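Local atomic coordinates of berberine bridge enzyme-like protein (Arabidopsis thaliana, PDB entry 5D79), a protein that binds FAD as an oxidoreductase of the berberine bridge enzyme-like family and is involved in the adaptation of the plant to salt stress. Residues V255-K260 against V340-D345; V267-K272 against P322-E327; F285-L290 against L301-Y306. All blocks are in the same frame, centred on the assembly; numbering follows the deposited sequence.

In the fold
The three contacts are built on one seven-stranded antiparallel sheet, which in this family belongs to the substrate-binding part of the enzyme, beside the flavin domain. Along the chain they are nested: interaction 3 closes the shortest loop, interaction 2 encloses it, and interaction 1 encloses both. Interaction 3 pairs strands 284-292 and 298-306; its centre is about 8 Å from that of interaction 1, on neighbouring strand 253-260, and about 11 Å from that of interaction 2. The centres of interactions 1 and 2 are about 17 Å apart. Both faces of the sheet are thus packed: helix 263-276 on the F302 side, helix 336-343 on the T303 and L305 side, which is turned to the flavin.

Interaction 1: V255-K260 against V340-D345; sequences VFKVQK and VLWFAD
The indole of W342 slots between V255 and K257, two positions apart and so on one side of strand 253-260. W342 points its CB at the strand, and with CG anti to the backbone N (chi1 -164°) the ring is carried toward it. Followed outward, the pyrrole part comes first: V255 CG2 stands over that five-membered ring, 3.7 Å from its centroid, in a CH-pi contact that takes in NE1. The same methyl is 3.5 Å from W342 CE2, at the fusion of the two rings. On the benzo side, W342 CE3 sits above the centre of the F343 ring, 3.7 Å from its plane, so the two neighbouring aromatics on the helix brace each other. At the far end, CZ2 meets K257 CE, and W342 CH2 lies 3.4 Å from F256 O and 3.7 Å from K257 CE. K257 leaves the strand extended and bends at chi3 (-62°), which folds its ammonium over the face opposite V255; NZ lies 4.7 Å from the centroid of the six-membered ring, an off-centre cation-pi contact. A lysine suits this exposed place: CB and CE lie against the indole while the charged end can probably reach solvent. Valine suits the buried side, its beta branch laying CB and CG2 against the ring. D345, with positive phi, is the C-prime residue of the Schellman motif that ends the helix. This is helix-on-sheet packing: helix 336-343 lies on the face of the antiparallel sheet that carries T303 and L305, the side chain of F343 about 9 Å from the bound FAD.

Interaction 2: V267-K272 against P322-E327; sequences VRIIKK and PELGLE
Within 267-272, R268 is the first to reach the loop, and it does so with its tip. Its CG is anti to the backbone N and the chain bends at chi3 (56°), bringing NH1 to 3.8 Å from E323 CB. The guanidinium and carboxylate planes are turned 59° apart, and R268 NH1 stays 5.9 Å from E323 OE2, so the arginine packs across the glutamate stem without pairing with its charge. I269, next in line, is buried. Isoleucine suits the place because it has two branches to offer: CD1 lies 3.5 Å from E323 O, while CG2 meets L324 CD1 at 3.6 Å, the I269 and L324 side chains crossing at about a right angle. I269 and I270 both rest on F302, as L324 does, in a helix-on-sheet arrangement: helix 263-276 and the loop following helix 310-320 pack side by side on the F302 face of the antiparallel sheet. An alanine in place of I269 would remove both the CG2 and CD1 contacts and would probably loosen the fit of helix, L324 and F302. K272 points toward the loop, bends at chi2 and chi4 and brings its ammonium to the E323 carboxylate, a salt bridge whose NZ and OE1 are modelled too close for their places to be sure. A long lysine suits this partly exposed spot, its NZ also making a weak hydrogen bond to K320 O.

Interaction 3: F285-L290 against L301-Y306; sequences FIRTTL and LFTGLY
T288 and F302 lie side by side and point the same way, as directly paired residues of antiparallel strands do; this is a non-hydrogen-bonded pair. With its OG1 anti to the carbonyl carbon (chi1 -63°), T288 sets the hydroxyl 3.2 Å from F302 CD1, while its CG2 rests 3.7 Å from F302 CE1. This OG1 is buried without a polar partner in the model. On the opposite face of the two strands R287 and T303 also run alongside each other, R287 CG passing 4.2 Å from T303 OG1. Beyond this point the arginine chain bends and leads away; its flat guanidinium has F285 CZ 3.7 Å above one face, offset toward the rim, and its NH2 is hydrogen-bonded to T401 OG1. F285 turns its ring so that L305 N lies at the edge, near the ring plane. Glycine suits the place opposite I286: with this backbone a CB at G304 would clash with F285 O, which already comes to 2.9 Å from G304 CA. Six backbone bonds close the pairs F285-L305, R287-T303 and T289-L301; that from R287 N to T303 O (2.9 Å) arrives nearly along the C=O axis. The alternation is that of regular antiparallel pairing, and as strands 284-292 and 298-306 are consecutive they form a beta hairpin, inside the seven-stranded sheet. F302 and T288 meet helix 263-276, whereas on the other face the side chain of R287 is about 5 Å from the bound FAD.

Interaction 1: V255-K260 against V340-D345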
ATOM      1  N   VAL A 255      18.743  -2.572 -13.634  1.00 15.67           N
ATOM      2  CA  VAL A 255      17.594  -1.716 -13.936  1.00 16.41           C
ATOM      3  C   VAL A 255      17.706  -1.120 -15.351  1.00 18.44           C
ATOM      4  O   VAL A 255      18.785  -1.089 -15.941  1.00 16.06           O
ATOM      5  CB  VAL A 255      17.427  -0.569 -12.910  1.00 13.26           C
ATOM      6  CG1 VAL A 255      17.237  -1.132 -11.505  1.00 12.37           C
ATOM      7  CG2 VAL A 255      18.609   0.421 -12.978  1.00 14.50           C
ATOM      8  N   PHE A 256      16.576  -0.659 -15.888  1.00 18.79           N
ATOM      9  CA  PHE A 256      16.533  -0.036 -17.215  1.00 17.78           C
ATOM     10  C   PHE A 256      15.385   0.965 -17.359  1.00 16.32           C
ATOM     11  O   PHE A 256      14.352   0.865 -16.697  1.00 14.23           O
ATOM     12  CB  PHE A 256      16.427  -1.101 -18.316  1.00 18.97           C
ATOM     13  CG  PHE A 256      15.141  -1.907 -18.288  1.00 22.55           C
ATOM     14  CD1 PHE A 256      15.048  -3.068 -17.532  1.00 22.32           C
ATOM     15  CD2 PHE A 256      14.036  -1.516 -19.046  1.00 19.46           C
ATOM     16  CE1 PHE A 256      13.885  -3.804 -17.523  1.00 24.17           C
ATOM     17  CE2 PHE A 256      12.871  -2.253 -19.039  1.00 19.42           C
ATOM     18  CZ  PHE A 256      12.793  -3.395 -18.277  1.00 20.80           C
ATOM     19  N   LYS A 257      15.575   1.937 -18.236  1.00 18.14           N
ATOM     20  CA  LYS A 257      14.555   2.933 -18.478  1.00 17.86           C
ATOM     21  C   LYS A 257      14.537   3.216 -19.962  1.00 19.51           C
ATOM     22  O   LYS A 257      15.588   3.372 -20.588  1.00 22.52           O
ATOM     23  CB  LYS A 257      14.828   4.204 -17.669  1.00 20.21           C
ATOM     24  CG  LYS A 257      13.787   5.303 -17.823  1.00 26.36           C
ATOM     25  CD  LYS A 257      14.030   6.447 -16.840  1.00 33.13           C
ATOM     26  CE  LYS A 257      13.911   5.961 -15.387  1.00 38.50           C
ATOM     27  NZ  LYS A 257      14.224   6.996 -14.343  1.00 39.17           N
ATOM     28  N   VAL A 258      13.341   3.236 -20.534  1.00 16.60           N
ATOM     29  CA  VAL A 258      13.164   3.657 -21.911  1.00 19.60           C
ATOM     30  C   VAL A 258      12.017   4.655 -21.966  1.00 21.04           C
ATOM     31  O   VAL A 258      10.955   4.422 -21.404  1.00 20.56           O
ATOM     32  CB  VAL A 258      12.889   2.471 -22.846  1.00 21.73           C
ATOM     33  CG1 VAL A 258      12.400   2.960 -24.203  1.00 21.54           C
ATOM     34  CG2 VAL A 258      14.137   1.612 -22.991  1.00 21.45           C
ATOM     35  N   GLN A 259      12.251   5.779 -22.629  1.00 20.90           N
ATOM     36  CA  GLN A 259      11.259   6.830 -22.735  1.00 26.31           C
ATOM     37  C   GLN A 259      10.716   6.911 -24.162  1.00 27.75           C
ATOM     38  O   GLN A 259      11.468   6.838 -25.130  1.00 24.71           O
ATOM     39  CB  GLN A 259      11.866   8.174 -22.311  1.00 29.93           C
ATOM     40  CG  GLN A 259      10.859   9.284 -22.163  1.00 35.18           C
ATOM     41  CD  GLN A 259      11.376  10.605 -22.682  1.00 42.18           C
ATOM     42  OE1 GLN A 259      12.264  10.644 -23.535  1.00 45.39           O
ATOM     43  NE2 GLN A 259      10.825  11.699 -22.170  1.00 42.05           N
ATOM     44  N   LYS A 260       9.401   7.056 -24.283  1.00 30.66           N
ATOM     45  CA  LYS A 260       8.763   7.235 -25.579  1.00 26.86           C
ATOM     46  C   LYS A 260       7.822   8.427 -25.540  1.00 22.29           C
ATOM     47  O   LYS A 260       6.836   8.431 -24.818  1.00 20.74           O
ATOM     48  CB  LYS A 260       8.009   5.974 -25.994  1.00 28.05           C
ATOM     49  CG  LYS A 260       8.901   4.778 -26.231  1.00 30.48           C
ATOM     50  CD  LYS A 260      10.008   5.085 -27.233  1.00 33.29           C
ATOM     51  CE  LYS A 260      10.895   3.869 -27.459  1.00 35.94           C
ATOM     52  NZ  LYS A 260      12.168   4.212 -28.157  1.00 40.33           N
ATOM     53  N   VAL A 340      16.430   0.189  -5.188  1.00 17.82           N
ATOM     54  CA  VAL A 340      15.398   0.791  -4.346  1.00 17.10           C
ATOM     55  C   VAL A 340      15.460   2.329  -4.416  1.00 16.06           C
ATOM     56  O   VAL A 340      14.445   2.997  -4.596  1.00 16.96           O
ATOM     57  CB  VAL A 340      15.535   0.320  -2.863  1.00 14.85           C
ATOM     58  CG1 VAL A 340      14.613   1.107  -1.952  1.00 11.84           C
ATOM     59  CG2 VAL A 340      15.271  -1.180  -2.735  1.00 16.60           C
ATOM     60  N   LEU A 341      16.652   2.891  -4.272  1.00 15.63           N
ATOM     61  CA  LEU A 341      16.812   4.333  -4.412  1.00 18.25           C
ATOM     62  C   LEU A 341      16.430   4.747  -5.822  1.00 18.96           C
ATOM     63  O   LEU A 341      15.861   5.810  -6.047  1.00 15.64           O
ATOM     64  CB  LEU A 341      18.253   4.771  -4.116  1.00 17.95           C
ATOM     65  CG  LEU A 341      18.693   5.032  -2.676  1.00 23.19           C
ATOM     66  CD1 LEU A 341      18.701   3.752  -1.895  1.00 27.02           C
ATOM     67  CD2 LEU A 341      20.071   5.636  -2.668  1.00 26.50           C
ATOM     68  N   TRP A 342      16.763   3.892  -6.773  1.00 17.82           N
ATOM     69  CA  TRP A 342      16.517   4.182  -8.167  1.00 15.24           C
ATOM     70  C   TRP A 342      15.026   4.357  -8.387  1.00 16.22           C
ATOM     71  O   TRP A 342      14.574   5.386  -8.873  1.00 16.78           O
ATOM     72  CB  TRP A 342      17.075   3.057  -9.033  1.00 15.55           C
ATOM     73  CG  TRP A 342      17.227   3.373 -10.488  1.00 17.19           C
ATOM     74  CD1 TRP A 342      18.288   4.006 -11.097  1.00 17.76           C
ATOM     75  CD2 TRP A 342      16.311   3.039 -11.526  1.00 13.73           C
ATOM     76  NE1 TRP A 342      18.069   4.089 -12.450  1.00 15.83           N
ATOM     77  CE2 TRP A 342      16.866   3.501 -12.739  1.00 15.74           C
ATOM     78  CE3 TRP A 342      15.071   2.396 -11.552  1.00 15.91           C
ATOM     79  CZ2 TRP A 342      16.217   3.340 -13.963  1.00 19.31           C
ATOM     80  CZ3 TRP A 342      14.426   2.238 -12.769  1.00 14.63           C
ATOM     81  CH2 TRP A 342      15.001   2.705 -13.956  1.00 14.25           C
ATOM     82  N   PHE A 343      14.258   3.352  -7.995  1.00 15.53           N
ATOM     83  CA  PHE A 343      12.822   3.395  -8.210  1.00 17.37           C
ATOM     84  C   PHE A 343      12.174   4.463  -7.341  1.00 20.45           C
ATOM     85  O   PHE A 343      11.119   4.978  -7.689  1.00 28.01           O
ATOM     86  CB  PHE A 343      12.193   2.027  -7.947  1.00 13.69           C
ATOM     87  CG  PHE A 343      12.210   1.123  -9.139  1.00 11.98           C
ATOM     88  CD1 PHE A 343      11.288   1.285 -10.153  1.00 11.45           C
ATOM     89  CD2 PHE A 343      13.152   0.113  -9.247  1.00 14.56           C
ATOM     90  CE1 PHE A 343      11.300   0.460 -11.246  1.00 14.09           C
ATOM     91  CE2 PHE A 343      13.172  -0.714 -10.334  1.00 11.34           C
ATOM     92  CZ  PHE A 343      12.243  -0.540 -11.339  1.00 15.07           C
ATOM     93  N   ALA A 344      12.807   4.810  -6.227  1.00 16.14           N
ATOM     94  CA  ALA A 344      12.269   5.857  -5.366  1.00 17.43           C
ATOM     95  C   ALA A 344      12.668   7.268  -5.840  1.00 22.24           C
ATOM     96  O   ALA A 344      12.472   8.239  -5.119  1.00 23.61           O
ATOM     97  CB  ALA A 344      12.715   5.637  -3.946  1.00 14.30           C
ATOM     98  N   ASP A 345      13.242   7.366  -7.039  1.00 24.76           N
ATOM     99  CA  ASP A 345      13.534   8.642  -7.713  1.00 24.31           C
ATOM    100  C   ASP A 345      14.604   9.517  -7.075  1.00 24.11           C
ATOM    101  O   ASP A 345      14.583  10.740  -7.233  1.00 26.19           O
ATOM    102  CB  ASP A 345      12.265   9.477  -7.853  1.00 29.98           C
ATOM    103  CG  ASP A 345      11.442   9.074  -9.045  1.00 38.79           C
ATOM    104  OD1 ASP A 345      11.987   9.079 -10.168  1.00 42.29           O
ATOM    105  OD2 ASP A 345      10.252   8.740  -8.858  1.00 44.81           O
TER

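Interaction 2: V267-K272 against P322-E327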
ATOM      1  N   VAL A 267       2.023   3.877 -28.140  1.00 28.13           N
ATOM      2  CA  VAL A 267       0.774   3.118 -28.094  1.00 27.25           C
ATOM      3  C   VAL A 267       1.021   1.732 -28.684  1.00 28.77           C
ATOM      4  O   VAL A 267       0.536   0.724 -28.169  1.00 29.04           O
ATOM      5  CB  VAL A 267      -0.371   3.847 -28.855  1.00 26.46           C
ATOM      6  CG1 VAL A 267      -1.569   2.927 -29.067  1.00 25.71           C
ATOM      7  CG2 VAL A 267      -0.802   5.112 -28.118  1.00 17.90           C
ATOM      8  N   ARG A 268       1.800   1.701 -29.759  1.00 29.57           N
ATOM      9  CA  ARG A 268       2.221   0.465 -30.416  1.00 31.55           C
ATOM     10  C   ARG A 268       2.934  -0.493 -29.452  1.00 29.04           C
ATOM     11  O   ARG A 268       2.659  -1.699 -29.417  1.00 25.90           O
ATOM     12  CB  ARG A 268       3.134   0.823 -31.586  1.00 38.33           C
ATOM     13  CG  ARG A 268       3.595  -0.330 -32.444  1.00 45.88           C
ATOM     14  CD  ARG A 268       4.580   0.172 -33.506  1.00 49.09           C
ATOM     15  NE  ARG A 268       5.708   0.869 -32.893  1.00 48.13           N
ATOM     16  CZ  ARG A 268       6.776   0.255 -32.398  1.00 45.63           C
ATOM     17  NH1 ARG A 268       6.870  -1.068 -32.453  1.00 42.13           N
ATOM     18  NH2 ARG A 268       7.751   0.961 -31.849  1.00 48.45           N
ATOM     19  N   ILE A 269       3.840   0.079 -28.667  1.00 25.86           N
ATOM     20  CA  ILE A 269       4.677  -0.638 -27.712  1.00 22.94           C
ATOM     21  C   ILE A 269       3.882  -1.086 -26.479  1.00 20.25           C
ATOM     22  O   ILE A 269       4.093  -2.175 -25.939  1.00 16.15           O
ATOM     23  CB  ILE A 269       5.869   0.256 -27.289  1.00 19.41           C
ATOM     24  CG1 ILE A 269       6.836   0.426 -28.464  1.00 17.42           C
ATOM     25  CG2 ILE A 269       6.574  -0.293 -26.063  1.00 17.83           C
ATOM     26  CD1 ILE A 269       7.819   1.525 -28.270  1.00 18.13           C
ATOM     27  N   ILE A 270       2.960  -0.239 -26.040  1.00 23.25           N
ATOM     28  CA  ILE A 270       2.094  -0.576 -24.917  1.00 24.15           C
ATOM     29  C   ILE A 270       1.189  -1.774 -25.265  1.00 22.85           C
ATOM     30  O   ILE A 270       1.004  -2.680 -24.447  1.00 18.77           O
ATOM     31  CB  ILE A 270       1.249   0.652 -24.484  1.00 27.30           C
ATOM     32  CG1 ILE A 270       2.160   1.733 -23.855  1.00 26.52           C
ATOM     33  CG2 ILE A 270       0.156   0.227 -23.519  1.00 23.37           C
ATOM     34  CD1 ILE A 270       1.620   3.178 -23.890  1.00 19.13           C
ATOM     35  N   LYS A 271       0.650  -1.785 -26.484  1.00 23.80           N
ATOM     36  CA  LYS A 271      -0.138  -2.919 -26.979  1.00 24.61           C
ATOM     37  C   LYS A 271       0.631  -4.230 -26.884  1.00 26.38           C
ATOM     38  O   LYS A 271       0.083  -5.241 -26.460  1.00 30.07           O
ATOM     39  CB  LYS A 271      -0.572  -2.692 -28.428  1.00 24.33           C
ATOM     40  CG  LYS A 271      -1.711  -1.716 -28.593  1.00 24.47           C
ATOM     41  CD  LYS A 271      -2.290  -1.809 -29.995  1.00 28.76           C
ATOM     42  CE  LYS A 271      -2.925  -3.171 -30.238  1.00 30.96           C
ATOM     43  NZ  LYS A 271      -3.107  -3.452 -31.691  1.00 33.25           N
ATOM     44  N   LYS A 272       1.901  -4.203 -27.278  1.00 28.44           N
ATOM     45  CA  LYS A 272       2.769  -5.372 -27.194  1.00 31.42           C
ATOM     46  C   LYS A 272       3.117  -5.729 -25.744  1.00 28.98           C
ATOM     47  O   LYS A 272       3.166  -6.909 -25.394  1.00 28.62           O
ATOM     48  CB  LYS A 272       4.046  -5.136 -28.007  1.00 39.04           C
ATOM     49  CG  LYS A 272       5.173  -6.114 -27.723  1.00 45.64           C
ATOM     50  CD  LYS A 272       4.812  -7.537 -28.136  1.00 49.53           C
ATOM     51  CE  LYS A 272       5.953  -8.516 -27.862  1.00 47.74           C
ATOM     52  NZ  LYS A 272       7.094  -8.329 -28.800  1.00 46.76           N
ATOM     53  N   PRO A 322      11.150  -7.016 -28.422  1.00 32.86           N
ATOM     54  CA  PRO A 322      12.108  -6.221 -29.192  1.00 29.80           C
ATOM     55  C   PRO A 322      11.536  -4.883 -29.628  1.00 26.11           C
ATOM     56  O   PRO A 322      12.281  -4.032 -30.095  1.00 30.30           O
ATOM     57  CB  PRO A 322      12.409  -7.114 -30.400  1.00 28.44           C
ATOM     58  CG  PRO A 322      11.199  -7.908 -30.586  1.00 29.07           C
ATOM     59  CD  PRO A 322      10.636  -8.155 -29.205  1.00 32.39           C
ATOM     60  N   GLU A 323      10.235  -4.696 -29.466  1.00 25.31           N
ATOM     61  CA  GLU A 323       9.590  -3.446 -29.849  1.00 31.94           C
ATOM     62  C   GLU A 323       9.983  -2.292 -28.922  1.00 29.74           C
ATOM     63  O   GLU A 323       9.898  -1.127 -29.302  1.00 27.78           O
ATOM     64  CB  GLU A 323       8.065  -3.610 -29.858  1.00 37.96           C
ATOM     65  CG  GLU A 323       7.532  -4.543 -30.945  1.00 41.23           C
ATOM     66  CD  GLU A 323       7.682  -6.011 -30.587  1.00 38.47           C
ATOM     67  OE1 GLU A 323       7.796  -6.306 -29.382  1.00 29.58           O
ATOM     68  OE2 GLU A 323       7.702  -6.859 -31.513  1.00 43.99           O
ATOM     69  N   LEU A 324      10.413  -2.618 -27.706  1.00 29.37           N
ATOM     70  CA  LEU A 324      10.844  -1.598 -26.757  1.00 24.94           C
ATOM     71  C   LEU A 324      12.134  -0.911 -27.215  1.00 23.31           C
ATOM     72  O   LEU A 324      12.341   0.267 -26.950  1.00 23.45           O
ATOM     73  CB  LEU A 324      11.036  -2.198 -25.364  1.00 25.85           C
ATOM     74  CG  LEU A 324      11.059  -1.095 -24.303  1.00 29.53           C
ATOM     75  CD1 LEU A 324       9.795  -0.248 -24.401  1.00 28.88           C
ATOM     76  CD2 LEU A 324      11.249  -1.618 -22.888  1.00 28.12           C
ATOM     77  N   GLY A 325      12.991  -1.656 -27.910  1.00 21.70           N
ATOM     78  CA  GLY A 325      14.216  -1.112 -28.456  1.00 20.37           C
ATOM     79  C   GLY A 325      15.263  -0.855 -27.393  1.00 24.16           C
ATOM     80  O   GLY A 325      16.092   0.049 -27.543  1.00 24.85           O
ATOM     81  N   LEU A 326      15.222  -1.647 -26.318  1.00 24.36           N
ATOM     82  CA  LEU A 326      16.187  -1.529 -25.223  1.00 19.65           C
ATOM     83  C   LEU A 326      17.604  -1.845 -25.671  1.00 23.39           C
ATOM     84  O   LEU A 326      17.848  -2.865 -26.321  1.00 24.20           O
ATOM     85  CB  LEU A 326      15.824  -2.453 -24.069  1.00 16.76           C
ATOM     86  CG  LEU A 326      16.761  -2.327 -22.873  1.00 17.71           C
ATOM     87  CD1 LEU A 326      16.608  -0.950 -22.293  1.00 17.71           C
ATOM     88  CD2 LEU A 326      16.455  -3.376 -21.819  1.00 15.83           C
ATOM     89  N   GLU A 327      18.535  -0.962 -25.318  1.00 24.75           N
ATOM     90  CA  GLU A 327      19.953  -1.186 -25.580  1.00 26.64           C
ATOM     91  C   GLU A 327      20.744  -0.972 -24.305  1.00 22.62           C
ATOM     92  O   GLU A 327      20.194  -0.494 -23.321  1.00 23.14           O
ATOM     93  CB  GLU A 327      20.447  -0.269 -26.697  1.00 34.13           C
ATOM     94  CG  GLU A 327      19.906  -0.667 -28.063  1.00 42.62           C
ATOM     95  CD  GLU A 327      20.420   0.209 -29.183  1.00 51.29           C
ATOM     96  OE1 GLU A 327      19.579   0.720 -29.952  1.00 54.60           O
ATOM     97  OE2 GLU A 327      21.655   0.381 -29.302  1.00 55.42           O
TER

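Interaction 3: F285-L290 against L301-Y306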
ATOM      1  N   PHE A 285      10.898  -7.666 -14.378  1.00 10.42           N
ATOM      2  CA  PHE A 285       9.812  -6.776 -14.005  1.00 13.73           C
ATOM      3  C   PHE A 285       9.778  -5.602 -14.960  1.00 16.95           C
ATOM      4  O   PHE A 285      10.746  -4.860 -15.032  1.00 19.51           O
ATOM      5  CB  PHE A 285      10.003  -6.276 -12.566  1.00 14.33           C
ATOM      6  CG  PHE A 285       8.994  -5.240 -12.131  1.00 14.71           C
ATOM      7  CD1 PHE A 285       7.755  -5.619 -11.644  1.00 10.54           C
ATOM      8  CD2 PHE A 285       9.291  -3.883 -12.201  1.00 18.49           C
ATOM      9  CE1 PHE A 285       6.829  -4.662 -11.240  1.00  8.68           C
ATOM     10  CE2 PHE A 285       8.368  -2.926 -11.795  1.00 14.02           C
ATOM     11  CZ  PHE A 285       7.140  -3.320 -11.312  1.00 10.36           C
ATOM     12  N   ILE A 286       8.679  -5.432 -15.692  1.00 14.38           N
ATOM     13  CA  ILE A 286       8.540  -4.312 -16.621  1.00 14.57           C
ATOM     14  C   ILE A 286       7.250  -3.509 -16.390  1.00 15.01           C
ATOM     15  O   ILE A 286       6.146  -3.962 -16.711  1.00 19.67           O
ATOM     16  CB  ILE A 286       8.554  -4.776 -18.105  1.00 28.13           C
ATOM     17  CG1 ILE A 286       9.330  -6.071 -18.290  1.00 27.86           C
ATOM     18  CG2 ILE A 286       9.117  -3.688 -19.021  1.00 26.44           C
ATOM     19  CD1 ILE A 286       9.145  -6.626 -19.661  1.00 27.26           C
ATOM     20  N   ARG A 287       7.413  -2.305 -15.864  1.00 12.98           N
ATOM     21  CA  ARG A 287       6.305  -1.392 -15.588  1.00 16.75           C
ATOM     22  C   ARG A 287       6.163  -0.292 -16.662  1.00 19.23           C
ATOM     23  O   ARG A 287       7.144   0.168 -17.242  1.00 21.66           O
ATOM     24  CB  ARG A 287       6.493  -0.767 -14.195  1.00 15.47           C
ATOM     25  CG  ARG A 287       5.813   0.596 -13.988  1.00 22.58           C
ATOM     26  CD  ARG A 287       5.800   1.037 -12.521  1.00 26.99           C
ATOM     27  NE  ARG A 287       5.055   0.097 -11.677  1.00 30.07           N
ATOM     28  CZ  ARG A 287       5.053   0.132 -10.347  1.00 31.60           C
ATOM     29  NH1 ARG A 287       5.757   1.065  -9.710  1.00 41.83           N
ATOM     30  NH2 ARG A 287       4.363  -0.760  -9.653  1.00 21.45           N
ATOM     31  N   THR A 288       4.927   0.107 -16.932  1.00 17.40           N
ATOM     32  CA  THR A 288       4.641   1.186 -17.853  1.00 12.56           C
ATOM     33  C   THR A 288       3.934   2.301 -17.094  1.00 16.17           C
ATOM     34  O   THR A 288       2.908   2.078 -16.446  1.00 17.93           O
ATOM     35  CB  THR A 288       3.762   0.709 -19.041  1.00 24.73           C
ATOM     36  OG1 THR A 288       4.470  -0.276 -19.816  1.00 22.24           O
ATOM     37  CG2 THR A 288       3.372   1.873 -19.939  1.00 25.93           C
ATOM     38  N   THR A 289       4.489   3.499 -17.148  1.00 17.51           N
ATOM     39  CA  THR A 289       3.834   4.636 -16.530  1.00 16.59           C
ATOM     40  C   THR A 289       3.539   5.704 -17.567  1.00 18.08           C
ATOM     41  O   THR A 289       4.423   6.170 -18.281  1.00 17.03           O
ATOM     42  CB  THR A 289       4.685   5.252 -15.418  1.00 18.67           C
ATOM     43  OG1 THR A 289       5.148   4.214 -14.545  1.00 16.14           O
ATOM     44  CG2 THR A 289       3.865   6.290 -14.631  1.00 17.07           C
ATOM     45  N   LEU A 290       2.280   6.083 -17.648  1.00 20.06           N
ATOM     46  CA  LEU A 290       1.888   7.202 -18.465  1.00 17.28           C
ATOM     47  C   LEU A 290       1.777   8.442 -17.586  1.00 13.55           C
ATOM     48  O   LEU A 290       1.086   8.426 -16.566  1.00 16.89           O
ATOM     49  CB  LEU A 290       0.572   6.902 -19.156  1.00 17.03           C
ATOM     50  CG  LEU A 290       0.566   5.612 -19.955  1.00 18.69           C
ATOM     51  CD1 LEU A 290      -0.750   5.514 -20.704  1.00 21.58           C
ATOM     52  CD2 LEU A 290       1.716   5.611 -20.911  1.00 17.86           C
ATOM     53  N   LEU A 301       6.716   5.896 -19.964  1.00 21.14           N
ATOM     54  CA  LEU A 301       7.951   5.545 -19.292  1.00 20.90           C
ATOM     55  C   LEU A 301       7.975   4.045 -18.964  1.00 18.24           C
ATOM     56  O   LEU A 301       7.219   3.571 -18.123  1.00 19.79           O
ATOM     57  CB  LEU A 301       8.103   6.383 -18.023  1.00 23.43           C
ATOM     58  CG  LEU A 301       9.497   6.598 -17.447  1.00 31.50           C
ATOM     59  CD1 LEU A 301      10.347   7.440 -18.403  1.00 34.76           C
ATOM     60  CD2 LEU A 301       9.385   7.248 -16.073  1.00 33.13           C
ATOM     61  N   PHE A 302       8.839   3.308 -19.649  1.00 18.16           N
ATOM     62  CA  PHE A 302       9.048   1.897 -19.377  1.00 16.35           C
ATOM     63  C   PHE A 302      10.272   1.693 -18.498  1.00 21.37           C
ATOM     64  O   PHE A 302      11.404   1.899 -18.932  1.00 19.46           O
ATOM     65  CB  PHE A 302       9.206   1.136 -20.678  1.00 11.66           C
ATOM     66  CG  PHE A 302       8.100   1.378 -21.641  1.00 21.30           C
ATOM     67  CD1 PHE A 302       6.940   0.619 -21.584  1.00 24.43           C
ATOM     68  CD2 PHE A 302       8.200   2.378 -22.594  1.00 20.71           C
ATOM     69  CE1 PHE A 302       5.902   0.847 -22.472  1.00 25.48           C
ATOM     70  CE2 PHE A 302       7.167   2.612 -23.478  1.00 23.41           C
ATOM     71  CZ  PHE A 302       6.016   1.846 -23.419  1.00 23.96           C
ATOM     72  N   THR A 303      10.033   1.299 -17.252  1.00 20.48           N
ATOM     73  CA  THR A 303      11.101   1.056 -16.295  1.00 18.70           C
ATOM     74  C   THR A 303      11.019  -0.380 -15.800  1.00 19.85           C
ATOM     75  O   THR A 303       9.948  -0.993 -15.778  1.00 16.67           O
ATOM     76  CB  THR A 303      11.030   2.017 -15.105  1.00 15.21           C
ATOM     77  OG1 THR A 303       9.745   1.908 -14.486  1.00 16.31           O
ATOM     78  CG2 THR A 303      11.221   3.417 -15.582  1.00 17.26           C
ATOM     79  N   GLY A 304      12.153  -0.928 -15.402  1.00 19.11           N
ATOM     80  CA  GLY A 304      12.172  -2.316 -15.008  1.00 19.04           C
ATOM     81  C   GLY A 304      13.343  -2.734 -14.161  1.00 17.48           C
ATOM     82  O   GLY A 304      14.352  -2.045 -14.084  1.00 19.11           O
ATOM     83  N   LEU A 305      13.181  -3.880 -13.519  1.00 18.03           N
ATOM     84  CA  LEU A 305      14.202  -4.467 -12.678  1.00 15.53           C
ATOM     85  C   LEU A 305      14.386  -5.908 -13.128  1.00 15.02           C
ATOM     86  O   LEU A 305      13.436  -6.688 -13.171  1.00 12.76           O
ATOM     87  CB  LEU A 305      13.810  -4.390 -11.200  1.00 14.31           C
ATOM     88  CG  LEU A 305      14.702  -5.197 -10.257  1.00 15.01           C
ATOM     89  CD1 LEU A 305      16.054  -4.578 -10.170  1.00 16.45           C
ATOM     90  CD2 LEU A 305      14.090  -5.308  -8.885  1.00 15.28           C
ATOM     91  N   TYR A 306      15.607  -6.247 -13.502  1.00 15.83           N
ATOM     92  CA  TYR A 306      15.906  -7.606 -13.886  1.00 17.22           C
ATOM     93  C   TYR A 306      16.810  -8.233 -12.833  1.00 19.44           C
ATOM     94  O   TYR A 306      17.853  -7.660 -12.486  1.00 19.87           O
ATOM     95  CB  TYR A 306      16.553  -7.637 -15.268  1.00 19.08           C
ATOM     96  CG  TYR A 306      16.917  -9.024 -15.732  1.00 20.12           C
ATOM     97  CD1 TYR A 306      15.933  -9.932 -16.105  1.00 19.64           C
ATOM     98  CD2 TYR A 306      18.238  -9.423 -15.792  1.00 19.02           C
ATOM     99  CE1 TYR A 306      16.264 -11.194 -16.524  1.00 19.96           C
ATOM    100  CE2 TYR A 306      18.578 -10.685 -16.211  1.00 19.67           C
ATOM    101  CZ  TYR A 306      17.591 -11.566 -16.576  1.00 19.74           C
ATOM    102  OH  TYR A 306      17.945 -12.823 -16.996  1.00 21.07           O
TER